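Local atomic coordinates of beta subunit of a putative Aromatic-ring-hydroxylating dioxygenase (Novosphingobium aromaticivorans DSM 12444, PDB entry 3EBY), a protein that probably serves as the beta subunit of an aromatic-ring-hydroxylating dioxygenase, although its own activity has not been established. Residues F39-L44 with T140-S145; D103-E108 with F134-G139; D28-E33 with A76-N81; N88-G93 with Y111-T116. One frame throughout, in Å; residues are numbered along the deposited sequence.

How the contacts relate
From the N terminus, contact 3 opens at the end of helix 8-28 and contact 1 at 39-44. Contact 3 closes first, at the end of helix 67-79, crossing contact 1 and tying the two helices' C-terminal ends together. Strand 87-101 then opens contact 4 and strand 104-116 opens contact 2. Contact 4 closes at 111-116 and contact 2 at 134-139, so these cross too, sharing the middle strand of consecutive hairpins. Both lie within the span that contact 1 completes, where strand 142-150 meets the first strands of the curved mixed sheet, packed on helix 8-28 as in the NTF2-like fold. Contacts 1 and 2 touch through Phe134 and Leu143, contacts 3 and 4 through Asp28 and His90.

Contact 1: residues F39-L44 with T140-S145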
# COMPACT_ATOMS: atom_id res chain seq x y z
N PHE A 39 -9.13 -18.48 -8.96
CA PHE A 39 -8.99 -19.65 -8.07
C PHE A 39 -8.98 -20.96 -8.89
O PHE A 39 -9.48 -21.01 -10.02
CB PHE A 39 -10.18 -19.73 -7.11
CG PHE A 39 -10.28 -18.56 -6.14
CD1 PHE A 39 -10.86 -17.37 -6.54
CD2 PHE A 39 -9.93 -18.74 -4.79
CE1 PHE A 39 -10.92 -16.28 -5.63
CE2 PHE A 39 -10.08 -17.69 -3.87
CZ PHE A 39 -10.58 -16.47 -4.31
N VAL A 40 -8.40 -22.02 -8.32
CA VAL A 40 -8.55 -23.36 -8.91
C VAL A 40 -10.00 -23.81 -8.64
O VAL A 40 -10.68 -23.20 -7.80
CB VAL A 40 -7.58 -24.38 -8.29
CG1 VAL A 40 -6.13 -23.87 -8.42
CG2 VAL A 40 -7.95 -24.74 -6.80
N ASP A 41 -10.43 -24.88 -9.29
CA ASP A 41 -11.84 -25.35 -9.14
C ASP A 41 -12.09 -25.86 -7.70
O ASP A 41 -13.13 -25.53 -7.09
CB ASP A 41 -12.16 -26.47 -10.12
CG ASP A 41 -12.30 -25.98 -11.58
OD1 ASP A 41 -12.12 -24.78 -11.84
OD2 ASP A 41 -12.49 -26.85 -12.46
N ASP A 42 -11.16 -26.66 -7.19
CA ASP A 42 -11.28 -27.28 -5.85
C ASP A 42 -10.55 -26.40 -4.81
O ASP A 42 -9.49 -26.76 -4.29
CB ASP A 42 -10.70 -28.69 -5.89
CG ASP A 42 -10.82 -29.43 -4.55
OD1 ASP A 42 -11.62 -29.00 -3.69
OD2 ASP A 42 -10.06 -30.39 -4.37
N CYS A 43 -11.12 -25.24 -4.57
CA CYS A 43 -10.48 -24.19 -3.80
C CYS A 43 -11.16 -24.00 -2.44
O CYS A 43 -12.23 -24.58 -2.17
CB CYS A 43 -10.57 -22.88 -4.58
SG CYS A 43 -12.29 -22.31 -4.89
N LEU A 44 -10.57 -23.11 -1.63
CA LEU A 44 -11.16 -22.66 -0.38
C LEU A 44 -10.96 -21.14 -0.25
O LEU A 44 -9.85 -20.64 -0.43
CB LEU A 44 -10.54 -23.40 0.81
CG LEU A 44 -11.08 -22.96 2.19
CD1 LEU A 44 -12.55 -23.41 2.36
CD2 LEU A 44 -10.23 -23.53 3.31
N THR A 140 0.76 -20.90 -14.88
CA THR A 140 -0.30 -19.99 -14.43
C THR A 140 -0.22 -19.72 -12.90
O THR A 140 0.61 -20.31 -12.20
CB THR A 140 -1.68 -20.52 -14.84
OG1 THR A 140 -1.93 -21.80 -14.23
CG2 THR A 140 -1.78 -20.64 -16.37
N VAL A 141 -0.98 -18.73 -12.45
CA VAL A 141 -1.03 -18.38 -11.01
C VAL A 141 -2.47 -18.34 -10.54
O VAL A 141 -3.22 -17.46 -10.91
CB VAL A 141 -0.38 -16.97 -10.76
CG1 VAL A 141 -0.51 -16.59 -9.33
CG2 VAL A 141 1.10 -16.98 -11.20
N ARG A 142 -2.85 -19.29 -9.68
CA ARG A 142 -4.22 -19.38 -9.18
C ARG A 142 -4.19 -19.73 -7.69
O ARG A 142 -3.27 -20.44 -7.23
CB ARG A 142 -5.02 -20.44 -9.97
CG ARG A 142 -5.29 -20.09 -11.46
CD ARG A 142 -6.42 -20.92 -12.03
NE ARG A 142 -6.04 -22.32 -12.07
CZ ARG A 142 -6.85 -23.34 -12.33
NH1 ARG A 142 -8.14 -23.14 -12.62
NH2 ARG A 142 -6.37 -24.57 -12.28
N LEU A 143 -5.20 -19.25 -6.95
CA LEU A 143 -5.35 -19.55 -5.54
C LEU A 143 -5.93 -20.95 -5.34
O LEU A 143 -6.97 -21.29 -5.90
CB LEU A 143 -6.27 -18.53 -4.86
CG LEU A 143 -5.69 -17.14 -4.57
CD1 LEU A 143 -6.81 -16.13 -4.18
CD2 LEU A 143 -4.59 -17.24 -3.49
N LYS A 144 -5.19 -21.77 -4.60
CA LYS A 144 -5.73 -23.02 -4.02
C LYS A 144 -6.58 -22.68 -2.77
O LYS A 144 -7.70 -23.21 -2.56
CB LYS A 144 -4.60 -23.97 -3.66
CG LYS A 144 -5.04 -25.27 -2.98
CD LYS A 144 -5.98 -26.07 -3.85
CE LYS A 144 -6.25 -27.47 -3.27
NZ LYS A 144 -7.12 -28.25 -4.18
N SER A 145 -6.04 -21.82 -1.92
CA SER A 145 -6.80 -21.34 -0.76
C SER A 145 -6.41 -19.93 -0.36
O SER A 145 -5.23 -19.56 -0.40
CB SER A 145 -6.63 -22.28 0.44
OG SER A 145 -5.31 -22.24 0.95
O HOH W 1 -9.44 -20.65 -13.31
O HOH W 2 -7.86 -30.17 -1.79
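Arg142 lays its guanidinium flat against the backbone of Val40, with Val40 CA over the centre of one face and 3.7 Å from Arg142 NH1. A bend at chi3 (-66°) brings the group there, and the arginine chain crosses Val40 obliquely, its CB 3.9 Å from Val40 CG1. A water in the guanidinium plane accepts from NH1 and gives a weak bond to Phe39 O. An alanine in place of Arg142 would remove the guanidinium, and would probably leave the Val40 backbone less covered and the water less firmly held. Phe39 and Leu143 lie side by side, Leu143 CD1 making a CH-pi contact over the ring face, 3.6 Å from Phe39 CE2. The Lys144 side chain sets off away from 39-44, bends at chi2 (59°) and returns: NZ donates in the carbonyl plane of Asp42 O at 2.8 Å and forms a long salt bridge with Asp42 OD2. Lys144 CD rests 3.8 Å from Val40 CG2. Parallel bridges flank the corner at Asp41 and Asp42, with Val40 N bonded to Leu143 O at 2.9 Å and Leu44 N to Lys144 O at 3.0 Å. On the opposite edge of strand 142-150, Lys144 and Ser145 form a classic beta bulge facing Arg133 of strand 122-135. Leu143 packs on Phe19 of helix 8-28, Phe39 and Cys43 on Leu70 of helix 67-79, whose Lys67 makes a salt bridge with Asp41.

Contact 2: residues D103-E108 with F134-G139; sequences DQVSAE and FDLSGG
Gln104 sets CG anti to its carbonyl carbon (chi1 -51°) and bends at chi2 (-59°), so that its amide runs alongside Asp135. Asp135 holds CG anti to its backbone N (chi1 177°), which sets its carboxylate beside that amide, while Asp103 CG occupies the crowded position between backbone N and carbonyl carbon. Gln104 NE2 thereby reaches both acids, donating within its own amide plane to Asp135 OD1 at 3.1 Å and to Asp103 OD1 at 2.7 Å. It meets Asp135 OD1 from well above the carboxylate plane, the two flat groups being strongly tilted against each other. The same oxygen takes Ser137 N at 3.0 Å, an Asx turn, and Ser137 OG at 2.8 Å on its syn lone pair. The backbones pair antiparallel: Val105 and Phe134 exchange two bonds, the shorter from Phe134 N to Val105 O at 2.7 Å, and Leu136 N adds another, almost along the C=O axis of Asp103. On the face of Val105 and Phe134, Val105 CG2 meets Leu136 CD2 at 3.7 Å, and Ile16 of helix 8-28 covers both Val105 and Phe134. At the end of the 104-116/122-135 hairpin away from its 116-122 turn, three donors grip Asp135 OD1, and the amide NH2 shared with Asp103 would be expected to ease the repulsion between two carboxylates whose OD1 atoms lie 4.5 Å apart.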
# COMPACT_ATOMS: atom_id res chain seq x y z
N ASP A 103 6.00 -26.26 -7.07
CA ASP A 103 5.27 -25.11 -7.63
C ASP A 103 4.01 -24.78 -6.81
O ASP A 103 3.08 -24.14 -7.32
CB ASP A 103 4.94 -25.34 -9.10
CG ASP A 103 4.21 -26.63 -9.34
OD1 ASP A 103 3.48 -27.07 -8.44
OD2 ASP A 103 4.39 -27.22 -10.42
N GLN A 104 3.99 -25.22 -5.55
CA GLN A 104 2.98 -24.77 -4.60
C GLN A 104 3.66 -23.81 -3.61
O GLN A 104 4.69 -24.13 -3.03
CB GLN A 104 2.38 -25.96 -3.89
CG GLN A 104 1.90 -27.07 -4.86
CD GLN A 104 0.85 -26.56 -5.85
OE1 GLN A 104 -0.22 -26.10 -5.46
NE2 GLN A 104 1.18 -26.61 -7.15
N VAL A 105 3.13 -22.60 -3.52
CA VAL A 105 3.76 -21.57 -2.73
C VAL A 105 2.77 -20.97 -1.72
O VAL A 105 1.65 -20.62 -2.09
CB VAL A 105 4.30 -20.44 -3.64
CG1 VAL A 105 4.88 -19.30 -2.83
CG2 VAL A 105 5.35 -21.00 -4.60
N SER A 106 3.17 -20.92 -0.46
CA SER A 106 2.38 -20.24 0.56
C SER A 106 2.88 -18.82 0.71
O SER A 106 4.08 -18.55 0.54
CB SER A 106 2.45 -20.97 1.90
OG SER A 106 3.78 -21.09 2.36
N ALA A 107 1.96 -17.90 0.93
CA ALA A 107 2.30 -16.46 1.10
C ALA A 107 1.28 -15.75 1.94
O ALA A 107 0.16 -16.22 2.09
CB ALA A 107 2.47 -15.75 -0.26
N GLU A 108 1.67 -14.58 2.44
CA GLU A 108 0.79 -13.70 3.22
C GLU A 108 1.01 -12.27 2.79
O GLU A 108 2.12 -11.90 2.44
CB GLU A 108 1.05 -13.86 4.71
CG GLU A 108 1.00 -15.32 5.20
CD GLU A 108 1.12 -15.49 6.71
OE1 GLU A 108 1.14 -14.48 7.47
OE2 GLU A 108 1.22 -16.66 7.13
N PHE A 134 -0.90 -20.75 -3.09
CA PHE A 134 -0.91 -20.57 -4.53
C PHE A 134 -0.45 -21.83 -5.27
O PHE A 134 0.53 -22.48 -4.88
CB PHE A 134 0.01 -19.42 -4.93
CG PHE A 134 -0.54 -18.07 -4.64
CD1 PHE A 134 -1.35 -17.44 -5.58
CD2 PHE A 134 -0.21 -17.41 -3.48
CE1 PHE A 134 -1.87 -16.19 -5.33
CE2 PHE A 134 -0.71 -16.12 -3.25
CZ PHE A 134 -1.55 -15.53 -4.19
N ASP A 135 -1.10 -22.10 -6.39
CA ASP A 135 -0.71 -23.14 -7.32
C ASP A 135 -0.05 -22.43 -8.53
O ASP A 135 -0.72 -21.71 -9.27
CB ASP A 135 -1.95 -23.90 -7.76
CG ASP A 135 -1.67 -24.98 -8.80
OD1 ASP A 135 -0.50 -25.14 -9.23
OD2 ASP A 135 -2.62 -25.75 -9.11
N LEU A 136 1.28 -22.58 -8.65
CA LEU A 136 2.05 -21.94 -9.72
C LEU A 136 2.42 -22.94 -10.82
O LEU A 136 3.35 -22.69 -11.59
CB LEU A 136 3.36 -21.32 -9.17
CG LEU A 136 3.31 -19.86 -8.73
CD1 LEU A 136 2.04 -19.56 -8.00
CD2 LEU A 136 4.56 -19.50 -7.89
N SER A 137 1.71 -24.07 -10.88
CA SER A 137 1.96 -25.10 -11.88
C SER A 137 1.39 -24.66 -13.23
O SER A 137 0.55 -23.76 -13.29
CB SER A 137 1.31 -26.42 -11.47
OG SER A 137 -0.10 -26.36 -11.68
N GLY A 138 1.86 -25.30 -14.29
CA GLY A 138 1.26 -25.16 -15.62
C GLY A 138 1.23 -23.74 -16.17
O GLY A 138 0.23 -23.32 -16.76
N GLY A 139 2.31 -23.00 -15.93
CA GLY A 139 2.46 -21.66 -16.46
C GLY A 139 1.37 -20.68 -16.04
O GLY A 139 1.10 -19.71 -16.75

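Contact 3: residues D28-E33 with A76-N81; sequences DDDRLE and ALRKAN
Asp28 closes helix 8-28, and Asp29 follows it, its OD2 accepting from Arg31 NH2 at 3.1 Å in a local salt bridge. Asp30 then leaves the helix with positive phi (62°) in a Schellman motif, and this turn offers both its carbonyl and its side chain to Arg78. Asp30 O takes Arg78 NH2 at 2.9 Å, from above the carbonyl plane but within the guanidinium plane. The carboxylate of Asp30, turned perpendicular to the guanidinium, meets Arg78 NH1 tip to tip, the better bond going to OD2 at 3.2 Å. An inverse gamma turn centred on Arg31 carries the chain on past the guanidinium. Leu32 comes over one face of that group, its CG offset toward the rim and 3.9 Å from Arg78 NH2. Beyond it, Leu32 CD1 touches Leu77 CD1 at 3.7 Å, the two side chains crossing at about a right angle. Glu33, bent at chi2 (80°), completes the grip side-on: OE1 receives Arg78 NH2 at 2.9 Å on its syn lone pair, in a nearly straight bond, and OE2 receives Arg78 NE at 2.9 Å. Arg78 NH2 therefore serves two acceptors, and the network fixes the guanidinium's rotation. At the surface it fastens the turn after helix 8-28 to the last turn of helix 67-79, whose Leu77 also packs on Leu159 and Pro162; Asp29 makes a salt bridge with Lys129 of the third subunit.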
# COMPACT_ATOMS: atom_id res chain seq x y z
N ASP A 28 -12.41 -3.98 -7.17
CA ASP A 28 -12.67 -2.55 -7.07
C ASP A 28 -13.39 -2.00 -8.31
O ASP A 28 -14.22 -1.11 -8.21
CB ASP A 28 -11.39 -1.79 -6.86
CG ASP A 28 -10.71 -2.12 -5.54
OD1 ASP A 28 -11.36 -2.73 -4.64
OD2 ASP A 28 -9.52 -1.77 -5.41
N ASP A 29 -13.05 -2.57 -9.48
CA ASP A 29 -13.65 -2.19 -10.76
C ASP A 29 -15.06 -2.82 -10.94
O ASP A 29 -15.71 -2.62 -11.98
CB ASP A 29 -12.77 -2.67 -11.93
CG ASP A 29 -11.53 -1.82 -12.15
OD1 ASP A 29 -11.44 -0.71 -11.58
OD2 ASP A 29 -10.69 -2.25 -13.00
N ASP A 30 -15.47 -3.65 -9.98
CA ASP A 30 -16.72 -4.41 -10.06
C ASP A 30 -16.74 -5.37 -11.26
O ASP A 30 -17.79 -5.63 -11.84
CB ASP A 30 -17.91 -3.45 -10.14
CG ASP A 30 -19.24 -4.15 -9.93
OD1 ASP A 30 -19.36 -4.93 -8.98
OD2 ASP A 30 -20.18 -3.82 -10.67
N ARG A 31 -15.58 -5.94 -11.60
CA ARG A 31 -15.51 -7.01 -12.59
C ARG A 31 -15.63 -8.36 -11.87
O ARG A 31 -14.74 -9.22 -11.95
CB ARG A 31 -14.22 -6.90 -13.42
CG ARG A 31 -14.26 -5.72 -14.37
CD ARG A 31 -13.07 -5.63 -15.26
NE ARG A 31 -11.92 -5.06 -14.56
CZ ARG A 31 -10.89 -5.78 -14.11
NH1 ARG A 31 -10.83 -7.08 -14.35
NH2 ARG A 31 -9.95 -5.21 -13.39
N LEU A 32 -16.76 -8.55 -11.19
CA LEU A 32 -16.91 -9.66 -10.26
C LEU A 32 -16.85 -11.02 -10.97
O LEU A 32 -16.34 -12.00 -10.41
CB LEU A 32 -18.22 -9.55 -9.47
CG LEU A 32 -18.44 -8.30 -8.59
CD1 LEU A 32 -19.72 -8.48 -7.80
CD2 LEU A 32 -17.25 -8.01 -7.64
N GLU A 33 -17.24 -11.05 -12.23
CA GLU A 33 -17.18 -12.29 -13.01
C GLU A 33 -15.75 -12.85 -13.16
O GLU A 33 -15.58 -14.05 -13.36
CB GLU A 33 -17.81 -12.08 -14.39
CG GLU A 33 -19.32 -11.99 -14.38
CD GLU A 33 -19.85 -10.62 -13.97
OE1 GLU A 33 -19.06 -9.65 -13.85
OE2 GLU A 33 -21.09 -10.53 -13.77
N ALA A 76 -25.57 -14.15 -7.39
CA ALA A 76 -26.48 -13.55 -6.43
C ALA A 76 -26.29 -12.02 -6.33
O ALA A 76 -27.25 -11.27 -6.22
CB ALA A 76 -26.32 -14.20 -5.06
N LEU A 77 -25.03 -11.56 -6.33
CA LEU A 77 -24.73 -10.13 -6.26
C LEU A 77 -25.26 -9.39 -7.50
O LEU A 77 -25.79 -8.28 -7.40
CB LEU A 77 -23.21 -9.92 -6.12
CG LEU A 77 -22.61 -10.33 -4.77
CD1 LEU A 77 -21.12 -10.04 -4.70
CD2 LEU A 77 -23.30 -9.67 -3.64
N ARG A 78 -25.16 -10.02 -8.66
CA ARG A 78 -25.76 -9.46 -9.89
C ARG A 78 -27.29 -9.48 -9.85
O ARG A 78 -27.93 -8.52 -10.25
CB ARG A 78 -25.29 -10.25 -11.11
CG ARG A 78 -23.79 -10.21 -11.36
CD ARG A 78 -23.26 -8.85 -11.16
NE ARG A 78 -21.93 -8.67 -11.73
CZ ARG A 78 -21.18 -7.60 -11.51
NH1 ARG A 78 -21.61 -6.67 -10.68
NH2 ARG A 78 -20.00 -7.47 -12.10
N LYS A 79 -27.86 -10.60 -9.44
CA LYS A 79 -29.31 -10.75 -9.41
C LYS A 79 -29.95 -9.76 -8.44
O LYS A 79 -30.92 -9.09 -8.79
CB LYS A 79 -29.68 -12.19 -9.03
CG LYS A 79 -31.08 -12.59 -9.40
CD LYS A 79 -31.26 -14.10 -9.29
N ALA A 80 -29.42 -9.65 -7.22
CA ALA A 80 -30.01 -8.79 -6.21
C ALA A 80 -29.15 -7.57 -6.03
O ALA A 80 -28.66 -7.32 -4.94
CB ALA A 80 -30.17 -9.56 -4.87
N ASN A 81 -29.00 -6.79 -7.11
CA ASN A 81 -28.06 -5.65 -7.15
C ASN A 81 -28.35 -4.60 -6.07
O ASN A 81 -29.48 -4.14 -5.94
CB ASN A 81 -28.07 -5.00 -8.53

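Contact 4: residues N88-G93 with Y111-T116; sequences NRHLIG and YVVFQT
His90 keeps CG anti to its carbonyl carbon (chi1 -76°), which stands the imidazole beside Val113. Val113 CG2, also anti to its carbonyl carbon, comes over one ring face toward the rim, a CH-pi contact 3.6 Å from His90 NE2. Further along the sheet face that carries His90 and Val113, Gln115 starts anti to its backbone N (chi1 -167°) and stays extended, while Asn88 leans over alongside it. Gln115 NE2 donates at 3.0 Å to a lone pair of Asn88 OD1; the bond lies in each amide's own plane although these are turned 47° apart. An alanine in place of Gln115 would remove this donor and the CG beside Asn88 OD1, and would probably leave the Asn88 amide less firmly oriented. On the other sheet face, Phe114 swings its ring so that CD1 lies 3.4 Å from Arg89 O at the ring edge, and CE1 meets Leu91 CD1 at 3.9 Å; Phe114 and Leu91 also pack on Val112 of the third subunit. Arg89 and Phe114, then Leu91 and Val112, each exchange two antiparallel backbone bonds. Both His90 nitrogens face oxygen acceptors, ND1 toward Asp28 OD1 and NE2 toward Ile163 O, consistent with a protonated, positively charged imidazole.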
# COMPACT_ATOMS: atom_id res chain seq x y z
N ASN A 88 -15.54 0.45 -3.66
CA ASN A 88 -14.47 -0.16 -2.89
C ASN A 88 -13.12 0.13 -3.48
O ASN A 88 -12.97 0.24 -4.71
CB ASN A 88 -14.67 -1.67 -2.79
CG ASN A 88 -15.91 -2.03 -2.02
OD1 ASN A 88 -16.11 -1.59 -0.87
ND2 ASN A 88 -16.85 -2.69 -2.70
N ARG A 89 -12.12 0.13 -2.61
CA ARG A 89 -10.76 0.38 -2.99
C ARG A 89 -9.86 -0.51 -2.12
O ARG A 89 -9.86 -0.37 -0.90
CB ARG A 89 -10.42 1.85 -2.72
CG ARG A 89 -9.07 2.26 -3.11
CD ARG A 89 -8.88 2.06 -4.56
NE ARG A 89 -9.99 2.60 -5.34
CZ ARG A 89 -10.23 2.25 -6.59
NH1 ARG A 89 -9.47 1.36 -7.19
NH2 ARG A 89 -11.22 2.81 -7.26
N HIS A 90 -9.09 -1.39 -2.75
CA HIS A 90 -8.10 -2.23 -2.04
C HIS A 90 -6.70 -1.62 -2.17
O HIS A 90 -6.28 -1.21 -3.27
CB HIS A 90 -8.00 -3.64 -2.67
CG HIS A 90 -9.13 -4.56 -2.35
ND1 HIS A 90 -10.39 -4.41 -2.89
CD2 HIS A 90 -9.12 -5.80 -1.78
CE1 HIS A 90 -11.15 -5.43 -2.52
NE2 HIS A 90 -10.41 -6.28 -1.82
N LEU A 91 -5.98 -1.58 -1.06
CA LEU A 91 -4.55 -1.48 -1.10
C LEU A 91 -3.97 -2.76 -0.48
O LEU A 91 -4.31 -3.13 0.65
CB LEU A 91 -4.01 -0.23 -0.39
CG LEU A 91 -4.32 1.15 -1.01
CD1 LEU A 91 -3.77 2.22 -0.07
CD2 LEU A 91 -3.68 1.35 -2.38
N ILE A 92 -3.13 -3.44 -1.24
CA ILE A 92 -2.54 -4.69 -0.80
C ILE A 92 -1.02 -4.55 -0.70
O ILE A 92 -0.33 -4.09 -1.64
CB ILE A 92 -2.94 -5.86 -1.78
CG1 ILE A 92 -4.47 -5.88 -1.95
CG2 ILE A 92 -2.41 -7.20 -1.27
CD1 ILE A 92 -5.00 -6.83 -3.07
N GLY A 93 -0.49 -4.95 0.45
CA GLY A 93 0.94 -4.92 0.65
C GLY A 93 1.69 -5.95 -0.18
O GLY A 93 1.10 -6.91 -0.72
N TYR A 111 -3.61 -6.19 3.83
CA TYR A 111 -4.55 -5.43 2.98
C TYR A 111 -5.46 -4.52 3.80
O TYR A 111 -5.74 -4.77 4.98
CB TYR A 111 -5.41 -6.38 2.11
CG TYR A 111 -6.48 -7.11 2.92
CD1 TYR A 111 -7.67 -6.48 3.29
CD2 TYR A 111 -6.26 -8.41 3.39
CE1 TYR A 111 -8.61 -7.14 4.08
CE2 TYR A 111 -7.20 -9.05 4.24
CZ TYR A 111 -8.36 -8.41 4.58
OH TYR A 111 -9.27 -9.00 5.44
N VAL A 112 -5.94 -3.47 3.14
CA VAL A 112 -7.03 -2.67 3.67
C VAL A 112 -7.97 -2.40 2.54
O VAL A 112 -7.55 -2.03 1.44
CB VAL A 112 -6.56 -1.36 4.31
CG1 VAL A 112 -7.79 -0.55 4.77
CG2 VAL A 112 -5.64 -1.65 5.52
N VAL A 113 -9.26 -2.62 2.81
CA VAL A 113 -10.31 -2.27 1.88
C VAL A 113 -10.98 -1.00 2.42
O VAL A 113 -11.41 -0.95 3.59
CB VAL A 113 -11.42 -3.38 1.75
CG1 VAL A 113 -12.49 -2.91 0.76
CG2 VAL A 113 -10.81 -4.70 1.34
N PHE A 114 -10.96 0.01 1.60
CA PHE A 114 -11.61 1.30 1.87
C PHE A 114 -12.94 1.35 1.11
O PHE A 114 -13.05 0.84 -0.02
CB PHE A 114 -10.71 2.45 1.41
CG PHE A 114 -9.33 2.42 1.99
CD1 PHE A 114 -8.33 1.66 1.40
CD2 PHE A 114 -9.04 3.09 3.17
CE1 PHE A 114 -7.06 1.59 1.96
CE2 PHE A 114 -7.77 3.02 3.74
CZ PHE A 114 -6.79 2.26 3.15
N GLN A 115 -13.95 1.97 1.71
CA GLN A 115 -15.25 1.99 1.11
C GLN A 115 -15.85 3.38 1.15
O GLN A 115 -15.72 4.10 2.17
CB GLN A 115 -16.16 1.02 1.83
CG GLN A 115 -17.45 0.73 1.13
CD GLN A 115 -18.24 -0.37 1.81
OE1 GLN A 115 -18.90 -0.13 2.80
NE2 GLN A 115 -18.12 -1.60 1.30
N THR A 116 -16.50 3.77 0.05
CA THR A 116 -17.18 5.05 -0.03
C THR A 116 -18.66 4.80 -0.28
O THR A 116 -19.02 4.11 -1.23
CB THR A 116 -16.63 5.93 -1.17
OG1 THR A 116 -15.22 6.06 -1.03
CG2 THR A 116 -17.27 7.30 -1.15